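Long-range contact in probable ribosomal RNA small subunit methyltransferase (Thermus thermophilus, PDB 3DMH), which methylates the N2 amino group of a guanine in 16S ribosomal RNA, using S-adenosylmethionine as the methyl donor: residues Gly241-Arg253 with Ser270-Ala282. Residues are numbered along the deposited sequence; the frame is centred on the assembly and turned at random.
Sequences GAGYGALTLPLAR and SLQKGLEANALKA. With SAM (S-adenosylmethionine), chain D.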
# COMPACT_ATOMS: atom_id res chain seq x y z
N GLY A 241 -1.79 -9.01 4.23
CA GLY A 241 -2.26 -7.65 4.11
C GLY A 241 -2.60 -7.13 5.48
O GLY A 241 -3.73 -6.77 5.75
N ALA A 242 -1.60 -7.10 6.36
CA ALA A 242 -1.87 -6.91 7.81
C ALA A 242 -2.34 -5.50 8.18
O ALA A 242 -2.97 -5.31 9.25
CB ALA A 242 -0.63 -7.31 8.67
N GLY A 243 -2.06 -4.50 7.34
CA GLY A 243 -2.46 -3.13 7.68
C GLY A 243 -1.87 -2.65 9.00
O GLY A 243 -0.76 -3.06 9.34
N TYR A 244 -2.60 -1.81 9.73
CA TYR A 244 -2.12 -1.38 11.07
C TYR A 244 -2.39 -2.42 12.18
O TYR A 244 -2.09 -2.18 13.35
CB TYR A 244 -2.67 -0.01 11.47
CG TYR A 244 -4.16 0.04 11.54
CD1 TYR A 244 -4.86 -0.58 12.59
CD2 TYR A 244 -4.88 0.71 10.57
CE1 TYR A 244 -6.25 -0.52 12.64
CE2 TYR A 244 -6.27 0.79 10.62
CZ TYR A 244 -6.94 0.16 11.64
OH TYR A 244 -8.30 0.22 11.66
N GLY A 245 -2.94 -3.57 11.80
CA GLY A 245 -3.04 -4.69 12.73
C GLY A 245 -4.38 -5.06 13.32
O GLY A 245 -4.42 -5.70 14.37
N ALA A 246 -5.48 -4.73 12.63
CA ALA A 246 -6.82 -5.09 13.16
C ALA A 246 -6.96 -6.59 13.43
O ALA A 246 -7.59 -6.98 14.42
CB ALA A 246 -7.93 -4.60 12.23
N LEU A 247 -6.38 -7.43 12.58
CA LEU A 247 -6.35 -8.89 12.83
C LEU A 247 -5.11 -9.31 13.63
O LEU A 247 -5.17 -10.19 14.49
CB LEU A 247 -6.40 -9.69 11.52
CG LEU A 247 -7.56 -9.37 10.58
CD1 LEU A 247 -7.48 -10.20 9.30
CD2 LEU A 247 -8.92 -9.58 11.25
N THR A 248 -3.99 -8.67 13.31
CA THR A 248 -2.68 -9.03 13.86
C THR A 248 -2.62 -8.90 15.38
O THR A 248 -2.16 -9.81 16.06
CB THR A 248 -1.58 -8.13 13.28
OG1 THR A 248 -1.83 -7.88 11.87
CG2 THR A 248 -0.19 -8.75 13.53
N LEU A 249 -3.07 -7.76 15.90
CA LEU A 249 -2.95 -7.51 17.34
C LEU A 249 -3.79 -8.48 18.17
O LEU A 249 -3.25 -9.11 19.09
CB LEU A 249 -3.25 -6.04 17.70
CG LEU A 249 -2.01 -5.11 17.77
CD1 LEU A 249 -1.38 -4.88 16.40
CD2 LEU A 249 -2.38 -3.77 18.40
N PRO A 250 -5.10 -8.62 17.85
CA PRO A 250 -5.91 -9.60 18.60
C PRO A 250 -5.35 -11.02 18.52
O PRO A 250 -5.30 -11.69 19.54
CB PRO A 250 -7.28 -9.52 17.91
CG PRO A 250 -7.33 -8.14 17.39
CD PRO A 250 -5.93 -7.87 16.89
N LEU A 251 -4.92 -11.46 17.33
CA LEU A 251 -4.37 -12.81 17.23
C LEU A 251 -3.09 -12.98 18.06
O LEU A 251 -2.88 -14.05 18.65
CB LEU A 251 -4.18 -13.22 15.77
CG LEU A 251 -5.50 -13.41 15.01
CD1 LEU A 251 -5.22 -13.50 13.52
CD2 LEU A 251 -6.31 -14.62 15.50
N ALA A 252 -2.25 -11.94 18.12
CA ALA A 252 -1.05 -11.97 18.98
C ALA A 252 -1.45 -12.00 20.44
O ALA A 252 -0.87 -12.74 21.24
CB ALA A 252 -0.15 -10.76 18.72
N ARG A 253 -2.46 -11.20 20.78
CA ARG A 253 -2.99 -11.17 22.16
C ARG A 253 -3.53 -12.54 22.59
O ARG A 253 -3.39 -12.94 23.75
CB ARG A 253 -4.05 -10.08 22.31
CG ARG A 253 -4.69 -9.90 23.71
CD ARG A 253 -3.69 -9.56 24.80
NE ARG A 253 -2.98 -8.29 24.60
CZ ARG A 253 -3.51 -7.08 24.76
NH1 ARG A 253 -4.79 -6.93 25.09
NH2 ARG A 253 -2.75 -6.00 24.57
N SER A 270 2.89 1.52 10.99
CA SER A 270 1.70 1.60 11.84
C SER A 270 1.52 0.36 12.69
O SER A 270 1.32 0.46 13.92
CB SER A 270 0.46 1.85 10.99
OG SER A 270 0.58 3.08 10.29
N LEU A 271 1.60 -0.82 12.06
CA LEU A 271 1.54 -2.07 12.80
C LEU A 271 2.63 -2.15 13.87
O LEU A 271 2.37 -2.58 14.99
CB LEU A 271 1.67 -3.25 11.83
CG LEU A 271 1.76 -4.66 12.44
CD1 LEU A 271 0.54 -4.95 13.34
CD2 LEU A 271 1.90 -5.70 11.33
N GLN A 272 3.86 -1.75 13.52
CA GLN A 272 4.97 -1.82 14.48
C GLN A 272 4.69 -0.96 15.71
O GLN A 272 4.94 -1.40 16.85
CB GLN A 272 6.29 -1.44 13.80
CG GLN A 272 6.78 -2.54 12.86
CD GLN A 272 7.97 -2.14 12.00
OE1 GLN A 272 8.27 -0.96 11.84
NE2 GLN A 272 8.64 -3.13 11.44
N LYS A 273 4.16 0.24 15.49
CA LYS A 273 3.86 1.14 16.62
C LYS A 273 2.72 0.58 17.46
O LYS A 273 2.78 0.62 18.70
CB LYS A 273 3.53 2.56 16.15
CG LYS A 273 3.31 3.57 17.31
CD LYS A 273 3.31 5.00 16.82
CE LYS A 273 2.97 5.98 17.95
NZ LYS A 273 3.08 7.40 17.49
N GLY A 274 1.71 0.02 16.80
CA GLY A 274 0.59 -0.59 17.54
C GLY A 274 1.01 -1.78 18.39
O GLY A 274 0.60 -1.90 19.55
N LEU A 275 1.84 -2.67 17.83
CA LEU A 275 2.36 -3.82 18.61
C LEU A 275 3.11 -3.36 19.86
O LEU A 275 2.90 -3.90 20.97
CB LEU A 275 3.29 -4.69 17.75
CG LEU A 275 2.59 -5.49 16.63
CD1 LEU A 275 3.60 -5.96 15.60
CD2 LEU A 275 1.74 -6.65 17.21
N GLU A 276 3.95 -2.34 19.69
CA GLU A 276 4.73 -1.77 20.80
C GLU A 276 3.83 -1.17 21.86
O GLU A 276 4.04 -1.39 23.06
CB GLU A 276 5.65 -0.68 20.28
CG GLU A 276 6.80 -1.17 19.43
CD GLU A 276 7.44 -0.07 18.59
OE1 GLU A 276 7.28 1.13 18.94
OE2 GLU A 276 8.12 -0.40 17.58
N ALA A 277 2.83 -0.41 21.41
CA ALA A 277 1.93 0.31 22.32
C ALA A 277 1.06 -0.63 23.15
O ALA A 277 0.60 -0.26 24.24
CB ALA A 277 1.06 1.27 21.52
N ASN A 278 0.84 -1.83 22.63
CA ASN A 278 -0.04 -2.81 23.29
C ASN A 278 0.71 -3.95 24.03
O ASN A 278 0.07 -4.96 24.38
CB ASN A 278 -1.07 -3.34 22.28
CG ASN A 278 -2.09 -2.27 21.87
OD1 ASN A 278 -3.17 -2.16 22.47
ND2 ASN A 278 -1.74 -1.43 20.89
N ALA A 279 2.06 -3.80 24.21
CA ALA A 279 2.87 -4.86 24.89
C ALA A 279 2.74 -6.22 24.23
O ALA A 279 2.62 -7.28 24.86
CB ALA A 279 2.57 -4.92 26.40
N LEU A 280 2.74 -6.17 22.89
CA LEU A 280 2.55 -7.37 22.00
C LEU A 280 3.69 -7.60 21.00
O LEU A 280 4.29 -6.64 20.52
CB LEU A 280 1.24 -7.26 21.21
CG LEU A 280 -0.09 -7.38 21.97
CD1 LEU A 280 -1.28 -7.00 21.09
CD2 LEU A 280 -0.27 -8.79 22.53
N LYS A 281 3.96 -8.86 20.66
CA LYS A 281 5.05 -9.20 19.72
C LYS A 281 4.52 -9.92 18.48
O LYS A 281 3.73 -10.86 18.57
CB LYS A 281 6.12 -10.09 20.40
CG LYS A 281 7.09 -9.36 21.34
CD LYS A 281 6.45 -9.08 22.70
CE LYS A 281 7.35 -8.22 23.58
NZ LYS A 281 6.55 -7.53 24.62
N ALA A 282 4.96 -9.44 17.33
CA ALA A 282 4.69 -10.08 16.04
C ALA A 282 5.70 -9.58 15.02
O ALA A 282 6.33 -8.53 15.22
CB ALA A 282 3.26 -9.79 15.56
N SAM D . -5.73 -6.59 7.71
CA SAM D . -6.06 -5.13 7.83
C SAM D . -7.44 -4.99 8.43
O SAM D . -8.13 -6.02 8.48
OXT SAM D . -7.84 -3.87 8.81
CB SAM D . -6.05 -4.44 6.46
CG SAM D . -7.03 -5.00 5.43
SD SAM D . -7.00 -4.02 3.89
CE SAM D . -8.62 -4.42 3.18
C5' SAM D . -5.91 -4.92 2.75
C4' SAM D . -4.44 -4.70 3.06
O4' SAM D . -3.74 -5.38 2.02
C3' SAM D . -3.99 -3.23 3.06
O3' SAM D . -3.34 -2.88 4.27
C2' SAM D . -3.06 -3.15 1.84
O2' SAM D . -2.03 -2.19 1.93
C1' SAM D . -2.58 -4.60 1.80
N9 SAM D . -1.98 -4.93 0.53
C8 SAM D . -2.29 -4.45 -0.74
N7 SAM D . -1.49 -5.06 -1.66
C5 SAM D . -0.66 -5.92 -0.97
C6 SAM D . 0.38 -6.77 -1.36
N6 SAM D . 0.76 -6.85 -2.64
N1 SAM D . 1.00 -7.51 -0.39
C2 SAM D . 0.64 -7.42 0.94
N3 SAM D . -0.35 -6.54 1.36
C4 SAM D . -0.98 -5.83 0.40
O HOH W 1 -3.73 -3.67 24.55
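Leu249 reaches from helix 248-253 to pack against Leu271, Leu275 and Leu280. Its CB lies 4.0 Å from Leu280 CD1, and the same methyl sits against CG, which Leu275 CD2 also approaches. At the tip the branches part: Leu249 CD1 packs against both Leu271 CD1 (3.6 Å) and Leu275 CD2, while CD2 meets Gly274 O and Asn278 ND2, crossing the Asn278 side chain at about a right angle. That amide is fixed by a nearly straight bond from Asn278 ND2 to Gly274 O (2.7 Å) and a second to Thr199 O.

Leu271, whose CG is anti to the backbone N (chi1 174°), pushes CD1 against Gly245 CA and Thr248 CB and lays CD2 on Ala242 CB. It thereby backs the glycine-rich GAGYG loop of the Rossmann-like methyltransferase fold, where Gly241 O accepts a 2.8 Å hydrogen bond from the amino nitrogen N of S-adenosylmethionine.

Farther along, helix 265-277 ends in a Schellman motif with Ala279 at C-prime, and Leu280 folds back so that its CD2 lies 3.4 Å from Arg253 NE. Bends at chi2 and chi3 curl Arg253 so that the edge of its guanidinium, at NE, meets this methyl, and carry Arg253 NH2 to within 3.0 Å of Asn278 O, on a lone pair in the carbonyl plane, though the N-H...O angle is bent (139°). A water in the guanidinium plane accepts from NH2 and donates to Asn278 OD1. Shortening Arg253 to an alanine would probably leave Asn278 O without this donor, the bridging water without its arginine partner and Leu280 CD2 less covered.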